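Local coordinates for protein alpha-L-arabinosidase (Xanthomonas axonopodis pv. citri, PDB 6D25) that probably hydrolyses alpha-L-arabinofuranosyl side groups of arabinoxylans, as a trimeric GH51 arabinofuranosidase linked to recognition of internal di-substitutions, at residues N201-W204 / N209-V212; G154-A159 / R220-F225; G50-H55 / V322-T327. One frame throughout, in Å; residues are numbered along the deposited sequence.

Overall arrangement
From the N terminus the chain enters the parallel (beta/alpha)8 barrel at strand 51-52 and returns to meet that strand at 322-327, so interaction 3 closes the widest loop, with 266 residues between its segments. Nested inside it, interaction 2 joins the loop after strand 149-154 to helix 212-224. Interaction 1 is nested in turn within that loop, pinching the connection between strand 196-199 and the same helix. No two loops cross. Interactions 1 and 2 meet where Asn-201 ND2 lies 3.3 Å from Gly-154 O, and both reach the second subunit. Interactions 1 and 3 meet where Glu-202 OE2 and Glu-324 OE1, two acidic oxygens, lie 2.9 Å apart.

Interaction 1. Residues N201-W204 / N209-V212; sequences NELW and NMRV
The indole of Trp-204 points away from 209-212; of its side chain CB alone comes close, 4.1 Å from Met-210 O. One face of the ring rests on its own segment, with Glu-202 CA 3.9 Å above the plane and displaced toward the rim. A chi1 of 31°, well short of a staggered value, folds the ring back over that residue. NE1 donates to Gly-240 O, and Trp-248 meets the indole edge-to-face, so the ring is held from the neighbouring loop and helix 246-256 as well. The Asn-209 amide is the flat group of the second segment near the contact; its OD1 merely passes 3.8 Å from Trp-204 O, while ND2 donates to Thr-224 OG1 of the second subunit.

What draws the segments together is mainly backbone. Met-210 N donates to Leu-203 O at 2.8 Å, and an N-H...O angle of 168° makes the bond nearly straight. Next to this bond the side chains of Leu-203 and Met-210 lie alongside each other and point the same way, with Leu-203 CD1 4.1 Å from Met-210 SD. Met-210 CG passes 3.5 Å from Leu-203 O, so the acceptor is flanked by apolar carbon. Water 1 supplies a second bridge, giving one hydrogen to Trp-204 O at 2.9 Å and another to Met-210 O at 2.6 Å.

Arg-211 follows as the N-cap residue of helix 212-224, and its NE forms a salt bridge with Asp-217 of the second subunit. The arrangement is the beta-alpha loop after the fourth strand of a (beta/alpha)8 barrel, drawn together by one backbone bond and a water. It begins with the Asn-Glu pair where clan GH-A glycosidases characteristically place their acid/base, a position consistent with Glu-202.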
ATOM      1  N   ASN A 201       9.600  -9.727   5.437  1.00 23.50           N
ATOM      2  CA  ASN A 201      10.972 -10.071   5.884  1.00 24.96           C
ATOM      3  C   ASN A 201      11.804  -8.766   5.945  1.00 23.48           C
ATOM      4  O   ASN A 201      11.810  -7.981   5.057  1.00 24.61           O
ATOM      5  CB  ASN A 201      11.578 -11.107   4.943  1.00 27.81           C
ATOM      6  CG  ASN A 201      10.634 -12.265   4.634  1.00 32.16           C
ATOM      7  OD1 ASN A 201      10.569 -13.241   5.426  1.00 38.09           O
ATOM      8  ND2 ASN A 201       9.761 -12.110   3.606  1.00 33.08           N
ATOM      9  N   GLU A 202      12.427  -8.459   7.043  1.00 23.54           N
ATOM     10  CA  GLU A 202      13.369  -7.311   7.104  1.00 23.49           C
ATOM     11  C   GLU A 202      12.666  -6.030   6.577  1.00 20.63           C
ATOM     12  O   GLU A 202      13.205  -5.288   5.750  1.00 18.22           O
ATOM     13  CB  GLU A 202      14.686  -7.629   6.357  1.00 28.19           C
ATOM     14  CG  GLU A 202      15.565  -8.756   6.975  1.00 32.96           C
ATOM     15  CD  GLU A 202      17.110  -8.646   6.848  1.00 37.65           C
ATOM     16  OE1 GLU A 202      17.600  -7.751   6.089  1.00 36.97           O
ATOM     17  OE2 GLU A 202      17.876  -9.460   7.552  1.00 41.01           O
ATOM     18  N   LEU A 203      11.476  -5.711   7.093  1.00 18.88           N
ATOM     19  CA  LEU A 203      10.706  -4.566   6.567  1.00 19.15           C
ATOM     20  C   LEU A 203      11.400  -3.242   6.909  1.00 18.47           C
ATOM     21  O   LEU A 203      11.132  -2.250   6.244  1.00 18.27           O
ATOM     22  CB  LEU A 203       9.276  -4.610   7.122  1.00 19.58           C
ATOM     23  CG  LEU A 203       8.412  -5.783   6.635  1.00 19.73           C
ATOM     24  CD1 LEU A 203       6.960  -5.588   6.982  1.00 19.72           C
ATOM     25  CD2 LEU A 203       8.523  -5.997   5.151  1.00 20.79           C
ATOM     26  N   TRP A 204      12.259  -3.225   7.926  1.00 18.22           N
ATOM     27  CA  TRP A 204      13.052  -2.040   8.296  1.00 19.51           C
ATOM     28  C   TRP A 204      14.152  -1.788   7.258  1.00 19.32           C
ATOM     29  O   TRP A 204      14.740  -0.724   7.284  1.00 19.35           O
ATOM     30  CB  TRP A 204      13.665  -2.131   9.709  1.00 20.54           C
ATOM     31  CG  TRP A 204      13.997  -3.522  10.119  1.00 22.35           C
ATOM     32  CD1 TRP A 204      13.236  -4.348  10.894  1.00 23.45           C
ATOM     33  CD2 TRP A 204      15.140  -4.293   9.702  1.00 23.41           C
ATOM     34  NE1 TRP A 204      13.811  -5.588  10.952  1.00 24.38           N
ATOM     35  CE2 TRP A 204      14.981  -5.577  10.236  1.00 23.59           C
ATOM     36  CE3 TRP A 204      16.293  -4.002   8.962  1.00 24.95           C
ATOM     37  CZ2 TRP A 204      15.924  -6.582  10.036  1.00 25.69           C
ATOM     38  CZ3 TRP A 204      17.206  -4.999   8.725  1.00 25.17           C
ATOM     39  CH2 TRP A 204      17.023  -6.268   9.262  1.00 25.29           C
ATOM     40  N   ASN A 209      12.192  -0.429   3.871  1.00 16.36           N
ATOM     41  CA  ASN A 209      12.747   0.712   4.641  1.00 16.40           C
ATOM     42  C   ASN A 209      11.649   1.356   5.502  1.00 16.41           C
ATOM     43  O   ASN A 209      11.543   2.583   5.583  1.00 16.43           O
ATOM     44  CB  ASN A 209      13.459   1.698   3.717  1.00 17.25           C
ATOM     45  CG  ASN A 209      14.775   1.123   3.223  1.00 17.97           C
ATOM     46  OD1 ASN A 209      15.682   0.920   4.019  1.00 17.63           O
ATOM     47  ND2 ASN A 209      14.843   0.731   1.953  1.00 18.41           N
ATOM     48  N   MET A 210      10.857   0.525   6.163  1.00 16.22           N
ATOM     49  CA  MET A 210       9.673   0.975   6.882  1.00 17.24           C
ATOM     50  C   MET A 210      10.015   1.375   8.319  1.00 17.65           C
ATOM     51  O   MET A 210      10.732   0.641   9.007  1.00 18.60           O
ATOM     52  CB  MET A 210       8.626  -0.132   6.908  1.00 17.29           C
ATOM     53  CG  MET A 210       8.161  -0.574   5.540  1.00 17.45           C
ATOM     54  SD  MET A 210       6.772  -1.746   5.708  1.00 18.70           S
ATOM     55  CE  MET A 210       6.618  -2.351   4.026  1.00 18.48           C
ATOM     56  N   ARG A 211       9.461   2.472   8.782  1.00 18.21           N
ATOM     57  CA  ARG A 211       9.333   2.718  10.216  1.00 18.74           C
ATOM     58  C   ARG A 211       8.391   1.664  10.820  1.00 17.64           C
ATOM     59  O   ARG A 211       7.446   1.219  10.148  1.00 16.54           O
ATOM     60  CB  ARG A 211       8.630   4.038  10.526  1.00 20.38           C
ATOM     61  CG  ARG A 211       9.184   5.297   9.922  1.00 22.82           C
ATOM     62  CD  ARG A 211       8.347   6.507  10.350  1.00 23.99           C
ATOM     63  NE  ARG A 211       6.958   6.516   9.930  1.00 24.96           N
ATOM     64  CZ  ARG A 211       5.906   6.769  10.729  1.00 26.72           C
ATOM     65  NH1 ARG A 211       6.050   7.073  12.007  1.00 26.34           N
ATOM     66  NH2 ARG A 211       4.681   6.683  10.247  1.00 29.51           N
ATOM     67  N   VAL A 212       8.632   1.295  12.080  1.00 16.64           N
ATOM     68  CA  VAL A 212       7.807   0.248  12.693  1.00 16.27           C
ATOM     69  C   VAL A 212       6.331   0.673  12.732  1.00 16.36           C
ATOM     70  O   VAL A 212       5.487  -0.194  12.552  1.00 15.94           O
ATOM     71  CB  VAL A 212       8.304  -0.157  14.085  1.00 16.06           C
ATOM     72  CG1 VAL A 212       8.238   0.972  15.091  1.00 16.57           C
ATOM     73  CG2 VAL A 212       7.589  -1.393  14.570  1.00 15.91           C
TER
HETATM   74  O   HOH W   1      13.278   1.297   8.797  1.00 34.66           O

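Interaction 2. Residues G154-A159 / R220-F225; sequences GNVGDA and RRYQTF
Asn-155 O comes within 4.2 Å of Tyr-222 CE2, but its side chain mostly braces its own loop. OD1 accepts from Asp-158 N at 3.1 Å, in the carbonyl plane and on a lone pair, making an Asx motif. ND2 returns a bond to Asp-158 OD1 at 2.9 Å, straight at 169°, and also donates to Tyr-105 O; together these fix the amide's rotation.

Val-156 supplies the apolar contact. CG1, anti to the backbone N (chi1 163°), sits over a face of the Tyr-222 ring in a CH-pi contact, 4.1 Å from the centroid and 7° off the normal. The other branch, CG2, approaches CD2 of that ring at 3.7 Å.

At Ala-159 the backbone takes over: its O, at the edge of the Tyr-222 ring and in its plane, accepts from Tyr-222 OH at 2.6 Å. The same hydroxyl accepts from Arg-221 NH2 of the second subunit, so the tyrosine tip lies at the trimer interface.

Tyr-222 thus projects from helix 212-224 to the loop after strand 149-154, packing also on Pro-161 and Ile-164 at helix 161-172 and on Val-199 of strand 196-199.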
ATOM      1  N   GLY A 154       6.375 -14.792   2.779  1.00 15.78           N
ATOM      2  CA  GLY A 154       5.508 -14.081   1.824  1.00 16.06           C
ATOM      3  C   GLY A 154       5.960 -12.652   1.540  1.00 16.65           C
ATOM      4  O   GLY A 154       6.672 -11.989   2.341  1.00 17.06           O
ATOM      5  N   ASN A 155       5.570 -12.168   0.367  1.00 16.44           N
ATOM      6  CA  ASN A 155       5.938 -10.854  -0.158  1.00 17.06           C
ATOM      7  C   ASN A 155       4.906  -9.817   0.318  1.00 17.70           C
ATOM      8  O   ASN A 155       3.742  -9.810  -0.120  1.00 17.48           O
ATOM      9  CB  ASN A 155       5.994 -10.889  -1.688  1.00 17.32           C
ATOM     10  CG  ASN A 155       6.421  -9.575  -2.328  1.00 17.98           C
ATOM     11  OD1 ASN A 155       6.297  -8.524  -1.714  1.00 18.83           O
ATOM     12  ND2 ASN A 155       6.893  -9.602  -3.573  1.00 17.45           N
ATOM     13  N   VAL A 156       5.372  -8.924   1.193  1.00 18.52           N
ATOM     14  CA  VAL A 156       4.638  -7.787   1.633  1.00 20.83           C
ATOM     15  C   VAL A 156       5.187  -6.493   1.012  1.00 21.33           C
ATOM     16  O   VAL A 156       4.401  -5.614   0.641  1.00 25.01           O
ATOM     17  CB  VAL A 156       4.654  -7.761   3.170  1.00 22.26           C
ATOM     18  CG1 VAL A 156       4.273  -6.426   3.713  1.00 23.59           C
ATOM     19  CG2 VAL A 156       3.751  -8.848   3.718  1.00 22.15           C
ATOM     20  N   GLY A 157       6.469  -6.409   0.787  1.00 21.23           N
ATOM     21  CA  GLY A 157       7.101  -5.161   0.352  1.00 21.40           C
ATOM     22  C   GLY A 157       6.641  -4.658  -1.007  1.00 20.42           C
ATOM     23  O   GLY A 157       6.276  -3.491  -1.131  1.00 20.38           O
ATOM     24  N   ASP A 158       6.734  -5.501  -2.034  1.00 19.95           N
ATOM     25  CA  ASP A 158       6.490  -4.991  -3.382  1.00 21.84           C
ATOM     26  C   ASP A 158       5.229  -5.568  -4.045  1.00 21.00           C
ATOM     27  O   ASP A 158       4.804  -5.058  -5.110  1.00 22.41           O
ATOM     28  CB  ASP A 158       7.780  -5.019  -4.209  1.00 24.40           C
ATOM     29  CG  ASP A 158       7.953  -6.134  -5.197  1.00 25.72           C
ATOM     30  OD1 ASP A 158       7.308  -7.174  -5.017  1.00 27.09           O
ATOM     31  OD2 ASP A 158       8.756  -5.937  -6.110  1.00 34.90           O
ATOM     32  N   ALA A 159       4.469  -6.366  -3.329  1.00 20.21           N
ATOM     33  CA  ALA A 159       3.212  -6.942  -3.853  1.00 20.13           C
ATOM     34  C   ALA A 159       2.021  -6.361  -3.099  1.00 20.39           C
ATOM     35  O   ALA A 159       2.139  -5.962  -1.922  1.00 20.77           O
ATOM     36  CB  ALA A 159       3.259  -8.442  -3.656  1.00 19.56           C
ATOM     37  N   ARG A 220      -0.680  -5.773   9.920  1.00 15.10           N
ATOM     38  CA  ARG A 220      -2.086  -5.996  10.292  1.00 15.94           C
ATOM     39  C   ARG A 220      -2.964  -6.220   9.046  1.00 16.12           C
ATOM     40  O   ARG A 220      -3.845  -7.102   9.038  1.00 16.28           O
ATOM     41  CB  ARG A 220      -2.602  -4.824  11.133  1.00 16.85           C
ATOM     42  CG  ARG A 220      -2.086  -4.870  12.569  1.00 17.82           C
ATOM     43  CD  ARG A 220      -2.366  -3.625  13.337  1.00 19.74           C
ATOM     44  NE  ARG A 220      -3.789  -3.324  13.440  1.00 21.60           N
ATOM     45  CZ  ARG A 220      -4.330  -2.558  14.347  1.00 25.25           C
ATOM     46  NH1 ARG A 220      -3.551  -1.956  15.269  1.00 29.65           N
ATOM     47  NH2 ARG A 220      -5.642  -2.311  14.245  1.00 26.92           N
ATOM     48  N   ARG A 221      -2.754  -5.406   8.007  1.00 15.86           N
ATOM     49  CA  ARG A 221      -3.520  -5.498   6.782  1.00 15.95           C
ATOM     50  C   ARG A 221      -3.180  -6.790   6.042  1.00 15.51           C
ATOM     51  O   ARG A 221      -4.097  -7.563   5.676  1.00 15.03           O
ATOM     52  CB  ARG A 221      -3.246  -4.306   5.875  1.00 16.51           C
ATOM     53  CG  ARG A 221      -3.921  -4.331   4.516  1.00 16.94           C
ATOM     54  CD  ARG A 221      -3.573  -3.065   3.787  1.00 17.89           C
ATOM     55  NE  ARG A 221      -4.261  -2.914   2.517  1.00 18.69           N
ATOM     56  CZ  ARG A 221      -4.099  -1.885   1.697  1.00 20.08           C
ATOM     57  NH1 ARG A 221      -3.168  -0.948   1.943  1.00 20.11           N
ATOM     58  NH2 ARG A 221      -4.863  -1.818   0.611  1.00 19.67           N
ATOM     59  N   TYR A 222      -1.908  -7.053   5.766  1.00 15.23           N
ATOM     60  CA  TYR A 222      -1.565  -8.171   4.906  1.00 15.50           C
ATOM     61  C   TYR A 222      -1.886  -9.520   5.589  1.00 15.68           C
ATOM     62  O   TYR A 222      -2.312 -10.485   4.903  1.00 16.25           O
ATOM     63  CB  TYR A 222      -0.092  -8.138   4.501  1.00 15.26           C
ATOM     64  CG  TYR A 222       0.230  -7.237   3.338  1.00 15.45           C
ATOM     65  CD1 TYR A 222       0.060  -5.867   3.425  1.00 15.72           C
ATOM     66  CD2 TYR A 222       0.628  -7.759   2.109  1.00 15.56           C
ATOM     67  CE1 TYR A 222       0.319  -5.039   2.350  1.00 15.80           C
ATOM     68  CE2 TYR A 222       0.896  -6.949   1.031  1.00 15.26           C
ATOM     69  CZ  TYR A 222       0.740  -5.578   1.145  1.00 16.08           C
ATOM     70  OH  TYR A 222       0.998  -4.737   0.075  1.00 16.06           O
ATOM     71  N   GLN A 223      -1.726  -9.603   6.901  1.00 15.52           N
ATOM     72  CA  GLN A 223      -1.984 -10.871   7.593  1.00 16.02           C
ATOM     73  C   GLN A 223      -3.479 -11.217   7.498  1.00 15.99           C
ATOM     74  O   GLN A 223      -3.820 -12.396   7.498  1.00 15.94           O
ATOM     75  CB  GLN A 223      -1.500 -10.887   9.051  1.00 15.95           C
ATOM     76  CG  GLN A 223      -2.285  -9.998   9.997  1.00 16.89           C
ATOM     77  CD  GLN A 223      -3.607 -10.577  10.465  1.00 18.29           C
ATOM     78  OE1 GLN A 223      -3.706 -11.790  10.639  1.00 19.73           O
ATOM     79  NE2 GLN A 223      -4.604  -9.717  10.673  1.00 18.01           N
ATOM     80  N   THR A 224      -4.335 -10.198   7.393  1.00 16.09           N
ATOM     81  CA  THR A 224      -5.783 -10.396   7.343  1.00 16.56           C
ATOM     82  C   THR A 224      -6.127 -11.395   6.214  1.00 17.25           C
ATOM     83  O   THR A 224      -7.061 -12.211   6.371  1.00 16.46           O
ATOM     84  CB  THR A 224      -6.503  -9.068   7.113  1.00 16.40           C
ATOM     85  OG1 THR A 224      -6.220  -8.131   8.148  1.00 15.94           O
ATOM     86  CG2 THR A 224      -8.010  -9.244   7.018  1.00 17.01           C
ATOM     87  N   PHE A 225      -5.425 -11.310   5.094  1.00 17.78           N
ATOM     88  CA  PHE A 225      -5.833 -11.988   3.906  1.00 19.66           C
ATOM     89  C   PHE A 225      -5.111 -13.332   3.743  1.00 21.65           C
ATOM     90  O   PHE A 225      -5.412 -14.055   2.786  1.00 24.99           O
ATOM     91  CB  PHE A 225      -5.667 -11.076   2.691  1.00 19.81           C
ATOM     92  CG  PHE A 225      -6.456  -9.811   2.857  1.00 19.75           C
ATOM     93  CD1 PHE A 225      -7.842  -9.848   2.819  1.00 20.31           C
ATOM     94  CD2 PHE A 225      -5.836  -8.625   3.181  1.00 19.74           C
ATOM     95  CE1 PHE A 225      -8.589  -8.704   3.052  1.00 21.43           C
ATOM     96  CE2 PHE A 225      -6.580  -7.478   3.405  1.00 20.55           C
ATOM     97  CZ  PHE A 225      -7.955  -7.514   3.353  1.00 20.71           C
TER

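Interaction 3. Residues G50-H55 / V322-T327; sequences GQFAEH and VDEWGT. With GOL (glycerol), chain G.
Phe-52 and Glu-324 meet inside a (beta/alpha)8 barrel, at the C-terminal ends of its first and seventh strands; strand 366-371 lies between these in the barrel, so the contact steps over one intervening strand on the inner side of the wall. The tight part is small and made by the phenyl ring. With CG anti to the backbone N (chi1 171°), Phe-52 brings CE2 to 3.8 Å from Glu-324 CG, while CD2 lies 4.1 Å from Asp-323 O. The two side chains run obliquely to each other, yet the ring and carboxylate planes differ by only 21°. Arg-95 forms a salt bridge with Glu-324 OE2 and Tyr-268 OH bonds to OE1, which settles the carboxylate's rotation.

Elsewhere the two segments are joined through small molecules, no direct hydrogen bond passing between them. Glu-54 OE1 and Glu-324 OE2 stand 6.0 Å apart, and a glycerol, probably from the crystallisation liquor, bridges the two side chains. Its O1 donates to Glu-54 OE1 at 2.6 Å and its O2 to Glu-324 OE1 at 2.9 Å, while O3 approaches Phe-52 CE2 obliquely at 3.7 Å. Clan GH-A enzymes carry their nucleophile at the seventh-strand end, a position consistent with Glu-324, so the glycerol probably marks part of the substrate pocket.

At the other end water 2 spans the segments: it donates to Gly-50 O at 3.0 Å and, in the plane of the indole, accepts from Trp-325 NE1 at 3.1 Å.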
ATOM      1  N   GLY A  50      15.750 -24.913  13.058  1.00 14.67           N
ATOM      2  CA  GLY A  50      15.317 -24.574  11.709  1.00 14.29           C
ATOM      3  C   GLY A  50      16.466 -24.163  10.806  1.00 14.01           C
ATOM      4  O   GLY A  50      17.558 -23.684  11.261  1.00 14.23           O
ATOM      5  N   GLN A  51      16.231 -24.399   9.506  1.00 14.20           N
ATOM      6  CA  GLN A  51      17.142 -24.025   8.447  1.00 14.51           C
ATOM      7  C   GLN A  51      16.467 -22.935   7.596  1.00 14.72           C
ATOM      8  O   GLN A  51      15.278 -22.640   7.732  1.00 14.38           O
ATOM      9  CB  GLN A  51      17.505 -25.243   7.602  1.00 14.45           C
ATOM     10  CG  GLN A  51      18.131 -26.407   8.381  1.00 14.93           C
ATOM     11  CD  GLN A  51      19.580 -26.176   8.757  1.00 15.13           C
ATOM     12  OE1 GLN A  51      20.269 -25.314   8.210  1.00 15.03           O
ATOM     13  NE2 GLN A  51      20.060 -26.957   9.716  1.00 15.73           N
ATOM     14  N   PHE A  52      17.269 -22.333   6.730  1.00 15.10           N
ATOM     15  CA  PHE A  52      16.884 -21.165   5.975  1.00 14.98           C
ATOM     16  C   PHE A  52      17.580 -21.216   4.623  1.00 15.25           C
ATOM     17  O   PHE A  52      18.802 -21.138   4.556  1.00 14.84           O
ATOM     18  CB  PHE A  52      17.252 -19.926   6.807  1.00 15.52           C
ATOM     19  CG  PHE A  52      17.132 -18.591   6.137  1.00 15.83           C
ATOM     20  CD1 PHE A  52      16.211 -18.371   5.112  1.00 16.57           C
ATOM     21  CD2 PHE A  52      17.940 -17.543   6.552  1.00 16.12           C
ATOM     22  CE1 PHE A  52      16.148 -17.133   4.492  1.00 16.15           C
ATOM     23  CE2 PHE A  52      17.871 -16.305   5.914  1.00 16.56           C
ATOM     24  CZ  PHE A  52      16.975 -16.107   4.898  1.00 16.31           C
ATOM     25  N   ALA A  53      16.786 -21.353   3.550  1.00 15.67           N
ATOM     26  CA  ALA A  53      17.312 -21.504   2.213  1.00 16.29           C
ATOM     27  C   ALA A  53      16.786 -20.391   1.300  1.00 16.34           C
ATOM     28  O   ALA A  53      15.755 -20.582   0.604  1.00 16.89           O
ATOM     29  CB  ALA A  53      16.958 -22.862   1.687  1.00 16.40           C
ATOM     30  N   GLU A  54      17.488 -19.256   1.265  1.00 15.59           N
ATOM     31  CA  GLU A  54      17.151 -18.162   0.386  1.00 15.49           C
ATOM     32  C   GLU A  54      17.627 -18.490  -1.021  1.00 15.39           C
ATOM     33  O   GLU A  54      18.632 -19.190  -1.201  1.00 15.97           O
ATOM     34  CB  GLU A  54      17.810 -16.862   0.868  1.00 15.98           C
ATOM     35  CG  GLU A  54      17.455 -15.607   0.079  1.00 16.61           C
ATOM     36  CD  GLU A  54      17.826 -14.296   0.756  1.00 16.99           C
ATOM     37  OE1 GLU A  54      18.508 -14.353   1.813  1.00 17.60           O
ATOM     38  OE2 GLU A  54      17.452 -13.208   0.238  1.00 17.28           O
ATOM     39  N   HIS A  55      16.958 -17.873  -2.014  1.00 15.31           N
ATOM     40  CA  HIS A  55      17.488 -17.878  -3.377  1.00 15.69           C
ATOM     41  C   HIS A  55      18.665 -16.916  -3.425  1.00 15.86           C
ATOM     42  O   HIS A  55      18.463 -15.706  -3.595  1.00 15.89           O
ATOM     43  CB  HIS A  55      16.414 -17.512  -4.391  1.00 15.61           C
ATOM     44  CG  HIS A  55      15.480 -18.629  -4.666  1.00 15.72           C
ATOM     45  ND1 HIS A  55      15.297 -19.095  -5.921  1.00 16.12           N
ATOM     46  CD2 HIS A  55      14.776 -19.437  -3.844  1.00 16.43           C
ATOM     47  CE1 HIS A  55      14.469 -20.137  -5.872  1.00 16.53           C
ATOM     48  NE2 HIS A  55      14.141 -20.371  -4.611  1.00 16.19           N
ATOM     49  N   VAL A 322      13.751 -16.638  16.147  1.00 16.12           N
ATOM     50  CA  VAL A 322      15.027 -16.061  15.783  1.00 17.09           C
ATOM     51  C   VAL A 322      15.307 -16.522  14.363  1.00 18.25           C
ATOM     52  O   VAL A 322      16.052 -17.491  14.187  1.00 19.39           O
ATOM     53  CB  VAL A 322      16.146 -16.482  16.744  1.00 17.04           C
ATOM     54  CG1 VAL A 322      17.495 -15.818  16.399  1.00 17.29           C
ATOM     55  CG2 VAL A 322      15.772 -16.152  18.173  1.00 17.10           C
ATOM     56  N   ASP A 323      14.737 -15.872  13.349  1.00 18.92           N
ATOM     57  CA  ASP A 323      14.767 -16.639  12.078  1.00 19.87           C
ATOM     58  C   ASP A 323      15.921 -16.193  11.177  1.00 17.79           C
ATOM     59  O   ASP A 323      15.998 -16.681  10.058  1.00 16.35           O
ATOM     60  CB  ASP A 323      13.405 -16.716  11.404  1.00 23.97           C
ATOM     61  CG  ASP A 323      12.886 -15.353  11.073  1.00 26.07           C
ATOM     62  OD1 ASP A 323      13.623 -14.409  11.400  1.00 26.12           O
ATOM     63  OD2 ASP A 323      11.787 -15.274  10.487  1.00 28.10           O
ATOM     64  N   GLU A 324      16.848 -15.384  11.701  1.00 16.40           N
ATOM     65  CA  GLU A 324      18.206 -15.301  11.107  1.00 16.44           C
ATOM     66  C   GLU A 324      19.209 -15.140  12.242  1.00 15.49           C
ATOM     67  O   GLU A 324      19.091 -14.210  13.025  1.00 15.30           O
ATOM     68  CB  GLU A 324      18.362 -14.142  10.103  1.00 17.75           C
ATOM     69  CG  GLU A 324      17.345 -14.190   8.984  1.00 21.09           C
ATOM     70  CD  GLU A 324      17.369 -13.031   7.997  1.00 23.49           C
ATOM     71  OE1 GLU A 324      18.354 -12.273   8.045  1.00 26.61           O
ATOM     72  OE2 GLU A 324      16.380 -12.899   7.218  1.00 28.75           O
ATOM     73  N   TRP A 325      20.169 -16.053  12.304  1.00 14.82           N
ATOM     74  CA  TRP A 325      21.324 -15.951  13.168  1.00 14.60           C
ATOM     75  C   TRP A 325      22.502 -16.686  12.515  1.00 14.42           C
ATOM     76  O   TRP A 325      22.298 -17.430  11.562  1.00 13.90           O
ATOM     77  CB  TRP A 325      21.018 -16.497  14.566  1.00 14.38           C
ATOM     78  CG  TRP A 325      20.767 -17.972  14.610  1.00 14.02           C
ATOM     79  CD1 TRP A 325      19.584 -18.601  14.350  1.00 13.95           C
ATOM     80  CD2 TRP A 325      21.704 -19.013  14.949  1.00 13.81           C
ATOM     81  NE1 TRP A 325      19.723 -19.958  14.456  1.00 13.70           N
ATOM     82  CE2 TRP A 325      21.001 -20.242  14.859  1.00 13.81           C
ATOM     83  CE3 TRP A 325      23.056 -19.042  15.297  1.00 14.03           C
ATOM     84  CZ2 TRP A 325      21.618 -21.471  15.106  1.00 13.74           C
ATOM     85  CZ3 TRP A 325      23.649 -20.251  15.576  1.00 14.22           C
ATOM     86  CH2 TRP A 325      22.947 -21.454  15.479  1.00 13.98           C
ATOM     87  N   GLY A 326      23.675 -16.472  13.062  1.00 14.61           N
ATOM     88  CA  GLY A 326      24.913 -17.085  12.579  1.00 14.98           C
ATOM     89  C   GLY A 326      25.966 -16.075  12.197  1.00 15.25           C
ATOM     90  O   GLY A 326      25.775 -14.879  12.324  1.00 15.23           O
ATOM     91  N   THR A 327      27.113 -16.586  11.747  1.00 16.02           N
ATOM     92  CA  THR A 327      28.250 -15.761  11.443  1.00 16.48           C
ATOM     93  C   THR A 327      28.145 -15.200  10.026  1.00 16.50           C
ATOM     94  O   THR A 327      27.663 -15.835   9.122  1.00 15.91           O
ATOM     95  CB  THR A 327      29.557 -16.543  11.619  1.00 17.00           C
ATOM     96  OG1 THR A 327      29.519 -17.746  10.838  1.00 16.71           O
ATOM     97  CG2 THR A 327      29.794 -16.877  13.067  1.00 16.62           C
TER
HETATM   98  C1  GOL G 601      18.599 -12.004   4.229  1.00 19.26           C
HETATM   99  O1  GOL G 601      18.392 -11.982   2.800  1.00 17.85           O
HETATM  100  C2  GOL G 601      20.076 -11.663   4.585  1.00 18.98           C
HETATM  101  O2  GOL G 601      20.106 -11.298   5.978  1.00 23.93           O
HETATM  102  C3  GOL G 601      21.005 -12.849   4.312  1.00 19.16           C
HETATM  103  O3  GOL G 601      20.737 -14.048   5.110  1.00 19.12           O
HETATM  104  O   HOH W   2      18.416 -22.768  13.989  1.00 12.47           O